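Local coordinates for protein C2 toxin component I (Clostridium botulinum, PDB 2J3X) that serves as the enzymatic component of the binary C2 toxin, an ADP-ribosyltransferase whose target, as in related binary toxins, is probably actin, at residues Asp97-Val102 and Ile163-Val168; Tyr101-Pro106 and Tyr141-Phe146; Phe146-Leu151 and Ser184-Gln189; Phe191-Glu196 and Gly213-Glu218. The protein carries 2 engineered substitutions. All coordinates share one frame; numbering follows the deposited sequence.

How the contacts relate
All four contacts lie in the N-terminal ADP-ribosyltransferase-like region, on or beside one mixed sheet. Contact 1 pairs two inner strands. Contact 3 adds the next pair; its centre is about 9 Å from that of contact 1, and Gly150 N lies 2.8 Å from Tyr101 O. Contact 4 lies beyond 163-168, where Gly213 N is 2.9 Å from Lys165 O. Contact 2 leaves the end of strand 98-102 and reaches the edge strand 141-143, which pairs with 191-196 through Lys143 N and Phe191 O, 2.7 Å apart. Phe104 of contact 2 packs on Ile193 of contact 4. Sulfate and glycerol, probably from the crystallisation liquor, bind near contacts 2 and 3.

Contact 1. Residues Asp97-Val102 and Ile163-Val168; sequences DAIGYV and IVKTRV
Arg167 and Asp97 form a salt bridge at one end of the paired strands. Arg167 CB lies 4.2 Å from Ala98 O. CG stands anti to the backbone N (chi1 175°), and the chain runs extended to NE. Arg167 CD passes Asp97 OD2 at 3.6 Å. Arg167 NE gives Asp97 OD2 a short bond of 2.6 Å. Arg167 NH2 reaches Asp97 OD2 at 2.9 Å by a more bent bond. OD2 lies in the guanidinium plane, while the carboxylate is turned 87° to it. Arg167 NH1 comes within 4.0 Å of Ile99 CD1. The second carboxylate oxygen, OD1, accepts from Thr170 N. Behind the bridge, 98-102 and 163-168 run antiparallel as inner strands of the mixed sheet of an ADP-ribosyltransferase fold. Ala98 with Val168 and Gly100 with Thr166 are hydrogen-bonded pairs. Ile99, Tyr101, Lys165 and Arg167 share one face. At the far end, Tyr101 CD1 meets Ile163 CG2 at 3.4 Å. Tyr101 OH is held by Asp153 and shares a water with Lys165 NZ. On the other face, Val102 CG2 presses on Val164 CG1 at a tight 3.4 Å, and Val102 CG1 touches Thr166 CG2. Thr166 OG1 bonds to Gly213 O on the next strand.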
loop_
_atom_site.group_PDB
_atom_site.type_symbol
_atom_site.label_atom_id
_atom_site.label_comp_id
_atom_site.label_asym_id
_atom_site.label_seq_id
_atom_site.Cartn_x
_atom_site.Cartn_y
_atom_site.Cartn_z
ATOM N N ASP A 97 -16.267 2.241 19.964
ATOM C CA ASP A 97 -15.906 2.700 18.609
ATOM C C ASP A 97 -15.418 4.146 18.715
ATOM O O ASP A 97 -15.708 4.823 19.703
ATOM C CB ASP A 97 -17.111 2.695 17.693
ATOM C CG ASP A 97 -17.594 1.305 17.291
ATOM O OD1 ASP A 97 -17.010 0.262 17.687
ATOM O OD2 ASP A 97 -18.571 1.289 16.509
ATOM N N ALA A 98 -14.708 4.654 17.690
ATOM C CA ALA A 98 -14.232 6.038 17.761
ATOM C C ALA A 98 -14.504 6.609 16.391
ATOM O O ALA A 98 -14.230 5.952 15.389
ATOM C CB ALA A 98 -12.729 6.090 18.073
ATOM N N ILE A 99 -15.030 7.830 16.353
ATOM C CA ILE A 99 -15.335 8.483 15.078
ATOM C C ILE A 99 -14.357 9.663 14.941
ATOM O O ILE A 99 -14.153 10.423 15.886
ATOM C CB ILE A 99 -16.769 9.000 15.101
ATOM C CG1 ILE A 99 -17.737 7.784 15.170
ATOM C CG2 ILE A 99 -17.079 9.871 13.865
ATOM C CD1 ILE A 99 -19.104 8.187 15.539
ATOM N N GLY A 100 -13.816 9.869 13.741
ATOM C CA GLY A 100 -12.956 11.032 13.563
ATOM C C GLY A 100 -12.434 11.040 12.128
ATOM O O GLY A 100 -13.017 10.409 11.259
ATOM N N TYR A 101 -11.374 11.790 11.891
ATOM C CA TYR A 101 -10.948 12.118 10.532
ATOM C C TYR A 101 -9.589 11.491 10.313
ATOM O O TYR A 101 -8.628 11.789 11.071
ATOM C CB TYR A 101 -10.802 13.609 10.392
ATOM C CG TYR A 101 -12.063 14.377 10.641
ATOM C CD1 TYR A 101 -13.212 14.125 9.878
ATOM C CD2 TYR A 101 -12.117 15.356 11.663
ATOM C CE1 TYR A 101 -14.400 14.893 10.091
ATOM C CE2 TYR A 101 -13.327 16.102 11.900
ATOM C CZ TYR A 101 -14.435 15.858 11.118
ATOM O OH TYR A 101 -15.627 16.563 11.307
ATOM N N VAL A 102 -9.473 10.638 9.302
ATOM C CA VAL A 102 -8.163 10.025 9.061
ATOM C C VAL A 102 -7.252 10.889 8.187
ATOM O O VAL A 102 -7.712 11.661 7.356
ATOM C CB VAL A 102 -8.283 8.575 8.481
ATOM C CG1 VAL A 102 -8.704 7.592 9.579
ATOM C CG2 VAL A 102 -9.301 8.483 7.347
ATOM N N ILE A 163 -11.880 15.765 3.215
ATOM C CA ILE A 163 -11.908 15.350 4.639
ATOM C C ILE A 163 -12.371 13.905 4.572
ATOM O O ILE A 163 -13.345 13.621 3.919
ATOM C CB ILE A 163 -12.898 16.201 5.478
ATOM C CG1 ILE A 163 -12.432 17.666 5.605
ATOM C CG2 ILE A 163 -13.017 15.666 6.908
ATOM C CD1 ILE A 163 -13.590 18.548 5.992
ATOM N N VAL A 164 -11.654 12.981 5.228
ATOM C CA VAL A 164 -12.060 11.616 5.260
ATOM C C VAL A 164 -12.459 11.219 6.660
ATOM O O VAL A 164 -11.622 11.223 7.544
ATOM C CB VAL A 164 -10.868 10.708 4.766
ATOM C CG1 VAL A 164 -11.294 9.230 4.693
ATOM C CG2 VAL A 164 -10.400 11.204 3.361
ATOM N N LYS A 165 -13.738 10.914 6.839
ATOM C CA LYS A 165 -14.317 10.587 8.180
ATOM C C LYS A 165 -14.560 9.072 8.218
ATOM O O LYS A 165 -14.995 8.492 7.213
ATOM C CB LYS A 165 -15.655 11.322 8.336
ATOM C CG LYS A 165 -16.281 11.205 9.711
ATOM C CD LYS A 165 -17.552 12.077 9.790
ATOM C CE LYS A 165 -18.177 11.963 11.119
ATOM N NZ LYS A 165 -19.394 12.885 11.050
ATOM N N THR A 166 -14.210 8.436 9.324
ATOM C CA THR A 166 -14.370 7.010 9.452
ATOM C C THR A 166 -14.730 6.663 10.893
ATOM O O THR A 166 -14.728 7.512 11.759
ATOM C CB THR A 166 -13.097 6.230 9.000
ATOM O OG1 THR A 166 -13.424 4.838 8.868
ATOM C CG2 THR A 166 -11.967 6.384 10.009
ATOM N N ARG A 167 -15.050 5.407 11.119
ATOM C CA ARG A 167 -15.316 4.853 12.461
ATOM C C ARG A 167 -14.329 3.714 12.708
ATOM O O ARG A 167 -14.263 2.754 11.919
ATOM C CB ARG A 167 -16.754 4.339 12.446
ATOM C CG ARG A 167 -17.231 3.594 13.700
ATOM C CD ARG A 167 -18.726 3.397 13.556
ATOM N NE ARG A 167 -19.327 3.075 14.850
ATOM C CZ ARG A 167 -20.346 3.704 15.441
ATOM N NH1 ARG A 167 -20.976 4.747 14.876
ATOM N NH2 ARG A 167 -20.742 3.267 16.624
ATOM N N VAL A 168 -13.571 3.788 13.797
ATOM C CA VAL A 168 -12.668 2.731 14.165
ATOM C C VAL A 168 -13.414 1.803 15.135
ATOM O O VAL A 168 -13.947 2.275 16.148
ATOM C CB VAL A 168 -11.449 3.291 14.912
ATOM C CG1 VAL A 168 -10.455 2.151 15.250
ATOM C CG2 VAL A 168 -10.815 4.431 14.089
HETATM O O HOH W 1 -18.122 15.840 10.473
HETATM O O HOH W 2 -9.247 13.814 6.642
#

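Contact 2. Residues Tyr101-Pro106 and Tyr141-Phe146; sequences YVNFTP and YTKFSF. With SO4 (sulfate ion), chain P.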
loop_
_atom_site.group_PDB
_atom_site.type_symbol
_atom_site.label_atom_id
_atom_site.label_comp_id
_atom_site.label_asym_id
_atom_site.label_seq_id
_atom_site.Cartn_x
_atom_site.Cartn_y
_atom_site.Cartn_z
ATOM N N TYR A 101 -11.374 11.790 11.891
ATOM C CA TYR A 101 -10.948 12.118 10.532
ATOM C C TYR A 101 -9.589 11.491 10.313
ATOM O O TYR A 101 -8.628 11.789 11.071
ATOM C CB TYR A 101 -10.802 13.609 10.392
ATOM C CG TYR A 101 -12.063 14.377 10.641
ATOM C CD1 TYR A 101 -13.212 14.125 9.878
ATOM C CD2 TYR A 101 -12.117 15.356 11.663
ATOM C CE1 TYR A 101 -14.400 14.893 10.091
ATOM C CE2 TYR A 101 -13.327 16.102 11.900
ATOM C CZ TYR A 101 -14.435 15.858 11.118
ATOM O OH TYR A 101 -15.627 16.563 11.307
ATOM N N VAL A 102 -9.473 10.638 9.302
ATOM C CA VAL A 102 -8.163 10.025 9.061
ATOM C C VAL A 102 -7.252 10.889 8.187
ATOM O O VAL A 102 -7.712 11.661 7.356
ATOM C CB VAL A 102 -8.283 8.575 8.481
ATOM C CG1 VAL A 102 -8.704 7.592 9.579
ATOM C CG2 VAL A 102 -9.301 8.483 7.347
ATOM N N ASN A 103 -5.947 10.771 8.388
ATOM C CA ASN A 103 -5.015 11.652 7.668
ATOM C C ASN A 103 -4.734 11.153 6.237
ATOM O O ASN A 103 -3.663 10.557 5.990
ATOM C CB ASN A 103 -3.759 11.892 8.489
ATOM C CG ASN A 103 -3.001 10.612 8.874
ATOM O OD1 ASN A 103 -3.559 9.500 9.074
ATOM N ND2 ASN A 103 -1.700 10.789 9.052
ATOM N N PHE A 104 -5.706 11.319 5.322
ATOM C CA PHE A 104 -5.470 11.085 3.858
ATOM C C PHE A 104 -5.588 12.403 3.140
ATOM O O PHE A 104 -6.626 13.090 3.299
ATOM C CB PHE A 104 -6.459 10.120 3.205
ATOM C CG PHE A 104 -6.163 8.700 3.453
ATOM C CD1 PHE A 104 -6.567 8.077 4.657
ATOM C CD2 PHE A 104 -5.571 7.937 2.457
ATOM C CE1 PHE A 104 -6.299 6.732 4.875
ATOM C CE2 PHE A 104 -5.254 6.614 2.690
ATOM C CZ PHE A 104 -5.623 5.999 3.881
ATOM N N THR A 105 -4.576 12.752 2.337
ATOM C CA THR A 105 -4.668 13.888 1.402
ATOM C C THR A 105 -5.213 13.446 0.063
ATOM O O THR A 105 -5.275 12.221 -0.204
ATOM C CB THR A 105 -3.254 14.487 1.140
ATOM O OG1 THR A 105 -2.456 13.466 0.559
ATOM C CG2 THR A 105 -2.619 14.915 2.460
ATOM N N PRO A 106 -5.613 14.403 -0.817
ATOM C CA PRO A 106 -6.019 13.959 -2.168
ATOM C C PRO A 106 -4.969 13.082 -2.853
ATOM O O PRO A 106 -5.349 12.071 -3.429
ATOM C CB PRO A 106 -6.235 15.271 -2.934
ATOM C CG PRO A 106 -6.635 16.281 -1.816
ATOM C CD PRO A 106 -5.807 15.862 -0.612
ATOM N N TYR A 141 -7.480 2.276 -0.445
ATOM C CA TYR A 141 -6.229 3.062 -0.378
ATOM C C TYR A 141 -5.505 2.799 0.921
ATOM O O TYR A 141 -5.977 3.174 1.996
ATOM C CB TYR A 141 -6.572 4.547 -0.436
ATOM C CG TYR A 141 -7.259 4.924 -1.727
ATOM C CD1 TYR A 141 -6.530 5.138 -2.905
ATOM C CD2 TYR A 141 -8.673 5.093 -1.758
ATOM C CE1 TYR A 141 -7.193 5.502 -4.098
ATOM C CE2 TYR A 141 -9.330 5.450 -2.921
ATOM C CZ TYR A 141 -8.584 5.672 -4.093
ATOM O OH TYR A 141 -9.241 6.037 -5.257
ATOM N N THR A 142 -4.335 2.164 0.851
ATOM C CA THR A 142 -3.648 1.780 2.068
ATOM C C THR A 142 -2.786 2.899 2.646
ATOM O O THR A 142 -2.001 3.570 1.922
ATOM C CB THR A 142 -2.736 0.549 1.740
ATOM O OG1 THR A 142 -3.548 -0.428 1.082
ATOM C CG2 THR A 142 -2.058 -0.030 3.016
ATOM N N LYS A 143 -2.881 3.083 3.973
ATOM C CA LYS A 143 -1.982 3.941 4.702
ATOM C C LYS A 143 -0.841 3.062 5.227
ATOM O O LYS A 143 -1.004 2.298 6.158
ATOM C CB LYS A 143 -2.735 4.611 5.873
ATOM C CG LYS A 143 -1.852 5.689 6.575
ATOM C CD LYS A 143 -1.901 7.037 5.834
ATOM C CE LYS A 143 -1.077 8.087 6.579
ATOM N NZ LYS A 143 -1.174 9.315 5.721
ATOM N N PHE A 144 0.312 3.128 4.558
ATOM C CA PHE A 144 1.420 2.254 4.947
ATOM C C PHE A 144 1.975 2.547 6.328
ATOM O O PHE A 144 2.365 1.607 7.042
ATOM C CB PHE A 144 2.536 2.340 3.886
ATOM C CG PHE A 144 2.063 1.997 2.520
ATOM C CD1 PHE A 144 1.629 0.687 2.189
ATOM C CD2 PHE A 144 2.050 2.989 1.528
ATOM C CE1 PHE A 144 1.207 0.387 0.851
ATOM C CE2 PHE A 144 1.629 2.708 0.214
ATOM C CZ PHE A 144 1.193 1.411 -0.117
ATOM N N SER A 145 1.949 3.810 6.741
ATOM C CA SER A 145 2.492 4.216 8.034
ATOM C C SER A 145 1.386 4.028 9.072
ATOM O O SER A 145 0.312 3.548 8.742
ATOM C CB SER A 145 2.920 5.691 8.031
ATOM O OG SER A 145 1.773 6.530 7.772
ATOM N N PHE A 146 1.691 4.372 10.321
ATOM C CA PHE A 146 0.636 4.507 11.334
ATOM C C PHE A 146 -0.380 5.497 10.782
ATOM O O PHE A 146 -0.004 6.435 10.046
ATOM C CB PHE A 146 1.238 5.092 12.595
ATOM C CG PHE A 146 2.352 4.254 13.129
ATOM C CD1 PHE A 146 2.080 2.997 13.724
ATOM C CD2 PHE A 146 3.670 4.682 12.964
ATOM C CE1 PHE A 146 3.136 2.184 14.233
ATOM C CE2 PHE A 146 4.737 3.888 13.468
ATOM C CZ PHE A 146 4.478 2.660 14.098
HETATM S S SO4 P . 2.470 12.711 9.081
HETATM O O1 SO4 P . 2.433 13.058 10.507
HETATM O O2 SO4 P . 3.231 11.476 8.825
HETATM O O3 SO4 P . 1.109 12.506 8.573
HETATM O O4 SO4 P . 3.196 13.784 8.391
HETATM O O HOH W 3 -0.167 9.031 10.882
#
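An inverse gamma turn centred on Asn103 ends strand 98-102 and meets Lys143 of the edge strand 141-143. The turn is closed by the bond from Phe104 N to Val102 O, 2.9 Å. Asn103 O is left pointing at Lys143, and Lys143 NZ bonds to Asn103 O at 2.8 Å. The C=O...NZ angle is 174°, so the ammonium group sits almost straight ahead of the carbonyl. Lys143 CG is anti to the backbone N, and a bend at chi2 (83°) carries CD over one face of the Phe104 ring. The two side chains run alongside in opposite senses. Lys143 NZ is 5.5 Å from the centroid of the Phe104 ring, so any cation-pi attraction is weak. NZ also makes a salt bridge to Glu108, which probably helps this buried amine keep its charge. The far end of the ring abuts the strand: Phe104 CZ is 3.8 Å from Lys143 CB and 3.4 Å from Tyr141 O. Phe104 CE2 touches Tyr141 CB at 4.0 Å. Ile147 and Ile193 also pack on Phe104. The Asn103 side chain crosses Lys143 at about a right angle. Its OD1 accepts from Ser148 N. Its ND2 gives a bond to a water that donates to Phe146 O, and a weak one to a sulfate oxygen. Phe146 O also accepts from Ser145 OG. The sulfate is further held by Lys50 and Thr51. The whole is a gamma turn at a strand end, its central carbonyl tied by a lysine to the edge strand of the same mixed sheet.

Contact 3. Residues Phe146-Leu151 and Ser184-Gln189; sequences FISLGL and SLLLNQ
Leu149 and Leu185 lie side by side and point the same way, with Leu149 CD2 3.8 Å from Leu185 CD1. Leu151 CD2 comes across Leu185 at about a right angle and touches its CG. One pair along, Ile147 CG2 presses on Leu187 CB at a tight 3.5 Å. Ile147 CG1 is anti to the backbone N (chi1 -166°), which leaves CG2 between the backbone N and the carbonyl carbon. On the same face, Ala98 and Val102 of the next strand touch Leu149, and Val168 of the strand after it touches Leu149 and Leu187. The backbones run antiparallel, 147-150 against 184-187, near one side of the mixed sheet of the ADP-ribosyltransferase fold. Ile147 with Leu187 and Leu149 with Leu185 are hydrogen-bonded pairs. The bond from Ile147 N to Leu187 O is the longest of the four, 3.2 Å, and its donor stands above the carbonyl plane. Gln189 CG lies over one face of the Phe146 ring, offset toward the rim, 3.9 Å from its centroid, in a CH-pi contact. Leu187 O sits at the ring edge, in plane. Leu186 CD1 packs on Phe146 CB at 3.7 Å. Gln189 OE1 accepts from Arg86, and NE2 donates to Phe144 O and Ser57 O. On the opposite face to Leu149, Ser148 OG shares a water with Leu185 O and also bonds to Lys50.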
loop_
_atom_site.group_PDB
_atom_site.type_symbol
_atom_site.label_atom_id
_atom_site.label_comp_id
_atom_site.label_asym_id
_atom_site.label_seq_id
_atom_site.Cartn_x
_atom_site.Cartn_y
_atom_site.Cartn_z
ATOM N N PHE A 146 1.691 4.372 10.321
ATOM C CA PHE A 146 0.636 4.507 11.334
ATOM C C PHE A 146 -0.380 5.497 10.782
ATOM O O PHE A 146 -0.004 6.435 10.046
ATOM C CB PHE A 146 1.238 5.092 12.595
ATOM C CG PHE A 146 2.352 4.254 13.129
ATOM C CD1 PHE A 146 2.080 2.997 13.724
ATOM C CD2 PHE A 146 3.670 4.682 12.964
ATOM C CE1 PHE A 146 3.136 2.184 14.233
ATOM C CE2 PHE A 146 4.737 3.888 13.468
ATOM C CZ PHE A 146 4.478 2.660 14.098
ATOM N N ILE A 147 -1.633 5.310 11.158
ATOM C CA ILE A 147 -2.708 6.187 10.723
ATOM C C ILE A 147 -3.165 7.000 11.937
ATOM O O ILE A 147 -3.115 6.506 13.088
ATOM C CB ILE A 147 -3.821 5.343 10.038
ATOM C CG1 ILE A 147 -4.811 6.192 9.257
ATOM C CG2 ILE A 147 -4.511 4.426 11.051
ATOM C CD1 ILE A 147 -5.878 5.334 8.518
ATOM N N SER A 148 -3.494 8.274 11.716
ATOM C CA SER A 148 -3.914 9.158 12.812
ATOM C C SER A 148 -5.391 9.425 12.641
ATOM O O SER A 148 -5.849 9.581 11.516
ATOM C CB SER A 148 -3.170 10.476 12.736
ATOM O OG SER A 148 -1.766 10.294 12.968
ATOM N N LEU A 149 -6.148 9.459 13.734
ATOM C CA LEU A 149 -7.577 9.769 13.656
ATOM C C LEU A 149 -7.818 11.054 14.443
ATOM O O LEU A 149 -7.788 11.010 15.695
ATOM C CB LEU A 149 -8.398 8.638 14.263
ATOM C CG LEU A 149 -9.916 8.850 14.118
ATOM C CD1 LEU A 149 -10.532 8.387 12.763
ATOM C CD2 LEU A 149 -10.679 8.121 15.278
ATOM N N GLY A 150 -7.976 12.181 13.749
ATOM C CA GLY A 150 -8.208 13.490 14.422
ATOM C C GLY A 150 -9.608 13.486 15.024
ATOM O O GLY A 150 -10.547 13.028 14.397
ATOM N N LEU A 151 -9.734 13.967 16.266
ATOM C CA LEU A 151 -10.986 13.770 16.979
ATOM C C LEU A 151 -11.962 14.915 16.868
ATOM O O LEU A 151 -13.136 14.745 17.213
ATOM C CB LEU A 151 -10.744 13.474 18.477
ATOM C CG LEU A 151 -9.994 12.145 18.647
ATOM C CD1 LEU A 151 -9.743 11.891 20.138
ATOM C CD2 LEU A 151 -10.730 10.984 18.012
ATOM N N SER A 184 -5.678 13.295 18.789
ATOM C CA SER A 184 -5.778 12.236 17.776
ATOM C C SER A 184 -5.532 10.858 18.368
ATOM O O SER A 184 -4.786 10.693 19.354
ATOM C CB SER A 184 -4.751 12.444 16.628
ATOM O OG SER A 184 -4.917 13.704 16.021
ATOM N N LEU A 185 -6.157 9.869 17.782
ATOM C CA LEU A 185 -5.719 8.485 18.072
ATOM C C LEU A 185 -4.591 8.156 17.094
ATOM O O LEU A 185 -4.530 8.705 16.000
ATOM C CB LEU A 185 -6.817 7.455 17.869
ATOM C CG LEU A 185 -8.196 7.713 18.525
ATOM C CD1 LEU A 185 -9.114 6.553 18.397
ATOM C CD2 LEU A 185 -7.985 8.095 20.021
ATOM N N LEU A 186 -3.745 7.223 17.498
ATOM C CA LEU A 186 -2.729 6.681 16.618
ATOM C C LEU A 186 -3.103 5.218 16.463
ATOM O O LEU A 186 -3.315 4.525 17.471
ATOM C CB LEU A 186 -1.346 6.816 17.295
ATOM C CG LEU A 186 -0.219 6.405 16.323
ATOM C CD1 LEU A 186 -0.150 7.347 15.135
ATOM C CD2 LEU A 186 1.093 6.386 17.085
ATOM N N LEU A 187 -3.177 4.723 15.229
ATOM C CA LEU A 187 -3.526 3.311 15.015
ATOM C C LEU A 187 -2.385 2.623 14.239
ATOM O O LEU A 187 -1.504 3.312 13.716
ATOM C CB LEU A 187 -4.854 3.153 14.247
ATOM C CG LEU A 187 -6.003 4.057 14.677
ATOM C CD1 LEU A 187 -7.150 3.813 13.681
ATOM C CD2 LEU A 187 -6.454 3.710 16.081
ATOM N N ASN A 188 -2.410 1.290 14.211
ATOM C CA ASN A 188 -1.362 0.472 13.611
ATOM C C ASN A 188 -1.122 0.849 12.150
ATOM O O ASN A 188 -2.000 1.405 11.438
ATOM C CB ASN A 188 -1.818 -0.996 13.648
ATOM C CG ASN A 188 -1.704 -1.597 15.032
ATOM O OD1 ASN A 188 -0.924 -1.105 15.843
ATOM N ND2 ASN A 188 -2.370 -2.714 15.258
ATOM N N GLN A 189 0.058 0.469 11.671
ATOM C CA GLN A 189 0.387 0.602 10.276
ATOM C C GLN A 189 -0.513 -0.321 9.437
ATOM O O GLN A 189 -0.984 -1.382 9.905
ATOM C CB GLN A 189 1.806 0.050 10.071
ATOM C CG GLN A 189 2.914 0.866 10.746
ATOM C CD GLN A 189 4.274 0.489 10.167
ATOM O OE1 GLN A 189 5.149 0.092 10.914
ATOM N NE2 GLN A 189 4.453 0.616 8.820
HETATM O O HOH W 4 -2.243 10.248 15.818
#

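Contact 4. Residues Phe191-Glu196 and Gly213-Glu218; sequences FSIIPE and GSLSQE
Strands 191-196 and 213-216 run antiparallel as the two arms of a beta hairpin, their axes 4.3 Å apart at the closest. Ser192 with Ser216 and Ile194 with Ser214 are hydrogen-bonded pairs, each joined by two bonds. The bond from Ser192 N to Ser216 O is nearly straight, 177° at the hydrogen. Pro195 and Gly213 form a non-hydrogen-bonded pair, where the CA atoms close to 4.1 Å. Ile193 CG2 lies 3.9 Å from Gly213 CA, taking the side of the strand where Gly213 has no side chain. Ile193 CD1 meets Leu215 CD1 at 4.0 Å. Leu215 CG stands anti to the backbone N (chi1 -164°), and CD2 lies over one face of the Phe191 ring, offset toward the rim. Ser216 O sits at the ring edge, in plane. Gln217 runs alongside the ring, its CG 3.7 Å from Phe191 CE1. Phe172 meets the same ring with nearly parallel planes. Ser192 OG shares a water with Glu218 N and bonds to Thr142 OG1. Glu218 OE2 forms a salt bridge to Arg368, on a strand of the second sheet. Main-chain bonds and apolar side chains hold the two arms together, while the salt bridge of Glu218 ties the end of 213-218 to the C-terminal ADP-ribosyltransferase region.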
loop_
_atom_site.group_PDB
_atom_site.type_symbol
_atom_site.label_atom_id
_atom_site.label_comp_id
_atom_site.label_asym_id
_atom_site.label_seq_id
_atom_site.Cartn_x
_atom_site.Cartn_y
_atom_site.Cartn_z
ATOM N N PHE A 191 -3.497 -0.021 7.627
ATOM C CA PHE A 191 -4.927 0.006 7.367
ATOM C C PHE A 191 -5.165 0.660 6.040
ATOM O O PHE A 191 -4.373 1.524 5.622
ATOM C CB PHE A 191 -5.676 0.839 8.426
ATOM C CG PHE A 191 -5.872 0.112 9.733
ATOM C CD1 PHE A 191 -6.700 -0.994 9.784
ATOM C CD2 PHE A 191 -5.225 0.545 10.894
ATOM C CE1 PHE A 191 -6.879 -1.707 10.978
ATOM C CE2 PHE A 191 -5.388 -0.162 12.117
ATOM C CZ PHE A 191 -6.235 -1.274 12.131
ATOM N N SER A 192 -6.309 0.332 5.442
ATOM C CA SER A 192 -6.766 1.005 4.244
ATOM C C SER A 192 -8.088 1.702 4.511
ATOM O O SER A 192 -8.789 1.366 5.474
ATOM C CB SER A 192 -6.996 0.012 3.104
ATOM O OG SER A 192 -5.740 -0.573 2.743
ATOM N N ILE A 193 -8.393 2.646 3.637
ATOM C CA ILE A 193 -9.717 3.297 3.659
ATOM C C ILE A 193 -10.390 2.958 2.332
ATOM O O ILE A 193 -9.755 3.032 1.280
ATOM C CB ILE A 193 -9.578 4.795 3.830
ATOM C CG1 ILE A 193 -9.246 5.135 5.280
ATOM C CG2 ILE A 193 -10.938 5.480 3.626
ATOM C CD1 ILE A 193 -10.525 5.001 6.274
ATOM N N ILE A 194 -11.670 2.587 2.404
ATOM C CA ILE A 194 -12.523 2.387 1.242
ATOM C C ILE A 194 -13.613 3.489 1.254
ATOM O O ILE A 194 -14.528 3.461 2.095
ATOM C CB ILE A 194 -13.188 1.029 1.294
ATOM C CG1 ILE A 194 -12.144 -0.095 1.335
ATOM C CG2 ILE A 194 -14.100 0.848 0.041
ATOM C CD1 ILE A 194 -12.773 -1.495 1.546
ATOM N N PRO A 195 -13.484 4.487 0.374
ATOM C CA PRO A 195 -14.489 5.582 0.371
ATOM C C PRO A 195 -15.827 4.954 -0.005
ATOM O O PRO A 195 -15.896 4.151 -0.938
ATOM C CB PRO A 195 -13.990 6.482 -0.783
ATOM C CG PRO A 195 -12.476 6.298 -0.696
ATOM C CD PRO A 195 -12.387 4.758 -0.600
ATOM N N GLU A 196 -16.865 5.286 0.766
ATOM C CA GLU A 196 -18.202 4.749 0.506
ATOM C C GLU A 196 -19.171 5.796 -0.027
ATOM O O GLU A 196 -20.096 5.422 -0.775
ATOM C CB GLU A 196 -18.758 4.104 1.780
ATOM C CG GLU A 196 -17.827 2.985 2.366
ATOM C CD GLU A 196 -17.817 1.675 1.600
ATOM O OE1 GLU A 196 -18.480 1.567 0.527
ATOM O OE2 GLU A 196 -17.123 0.721 2.074
ATOM N N GLY A 213 -15.494 7.002 4.788
ATOM C CA GLY A 213 -14.721 5.792 4.409
ATOM C C GLY A 213 -14.811 4.693 5.425
ATOM O O GLY A 213 -14.976 4.962 6.634
ATOM N N SER A 214 -14.660 3.453 4.966
ATOM C CA SER A 214 -14.611 2.318 5.899
ATOM C C SER A 214 -13.182 1.955 6.110
ATOM O O SER A 214 -12.430 1.860 5.156
ATOM C CB SER A 214 -15.281 1.025 5.333
ATOM O OG SER A 214 -16.626 1.284 5.093
ATOM N N LEU A 215 -12.811 1.728 7.356
ATOM C CA LEU A 215 -11.468 1.287 7.668
ATOM C C LEU A 215 -11.382 -0.193 7.361
ATOM O O LEU A 215 -12.228 -0.966 7.846
ATOM C CB LEU A 215 -11.207 1.521 9.161
ATOM C CG LEU A 215 -9.784 1.482 9.665
ATOM C CD1 LEU A 215 -9.025 2.676 9.114
ATOM C CD2 LEU A 215 -9.849 1.523 11.230
ATOM N N SER A 216 -10.369 -0.615 6.614
ATOM C CA SER A 216 -10.301 -2.007 6.189
ATOM C C SER A 216 -8.869 -2.517 6.249
ATOM O O SER A 216 -7.951 -1.743 6.475
ATOM C CB SER A 216 -10.905 -2.175 4.781
ATOM O OG SER A 216 -12.004 -1.288 4.547
ATOM N N GLN A 217 -8.688 -3.821 6.046
ATOM C CA GLN A 217 -7.337 -4.380 6.071
ATOM C C GLN A 217 -7.197 -5.271 4.884
ATOM O O GLN A 217 -7.884 -6.300 4.817
ATOM C CB GLN A 217 -7.160 -5.239 7.323
ATOM C CG GLN A 217 -6.836 -4.449 8.526
ATOM C CD GLN A 217 -6.978 -5.304 9.780
ATOM O OE1 GLN A 217 -8.094 -5.712 10.162
ATOM N NE2 GLN A 217 -5.849 -5.577 10.423
ATOM N N GLU A 218 -6.382 -4.862 3.901
ATOM C CA GLU A 218 -6.262 -5.624 2.693
ATOM C C GLU A 218 -5.110 -6.609 2.930
ATOM O O GLU A 218 -4.058 -6.210 3.447
ATOM C CB GLU A 218 -5.881 -4.678 1.521
ATOM C CG GLU A 218 -5.843 -5.432 0.211
ATOM C CD GLU A 218 -5.567 -4.442 -0.934
ATOM O OE1 GLU A 218 -4.906 -3.394 -0.693
ATOM O OE2 GLU A 218 -5.984 -4.744 -2.059
HETATM O O HOH W 5 -4.777 -2.536 4.292
#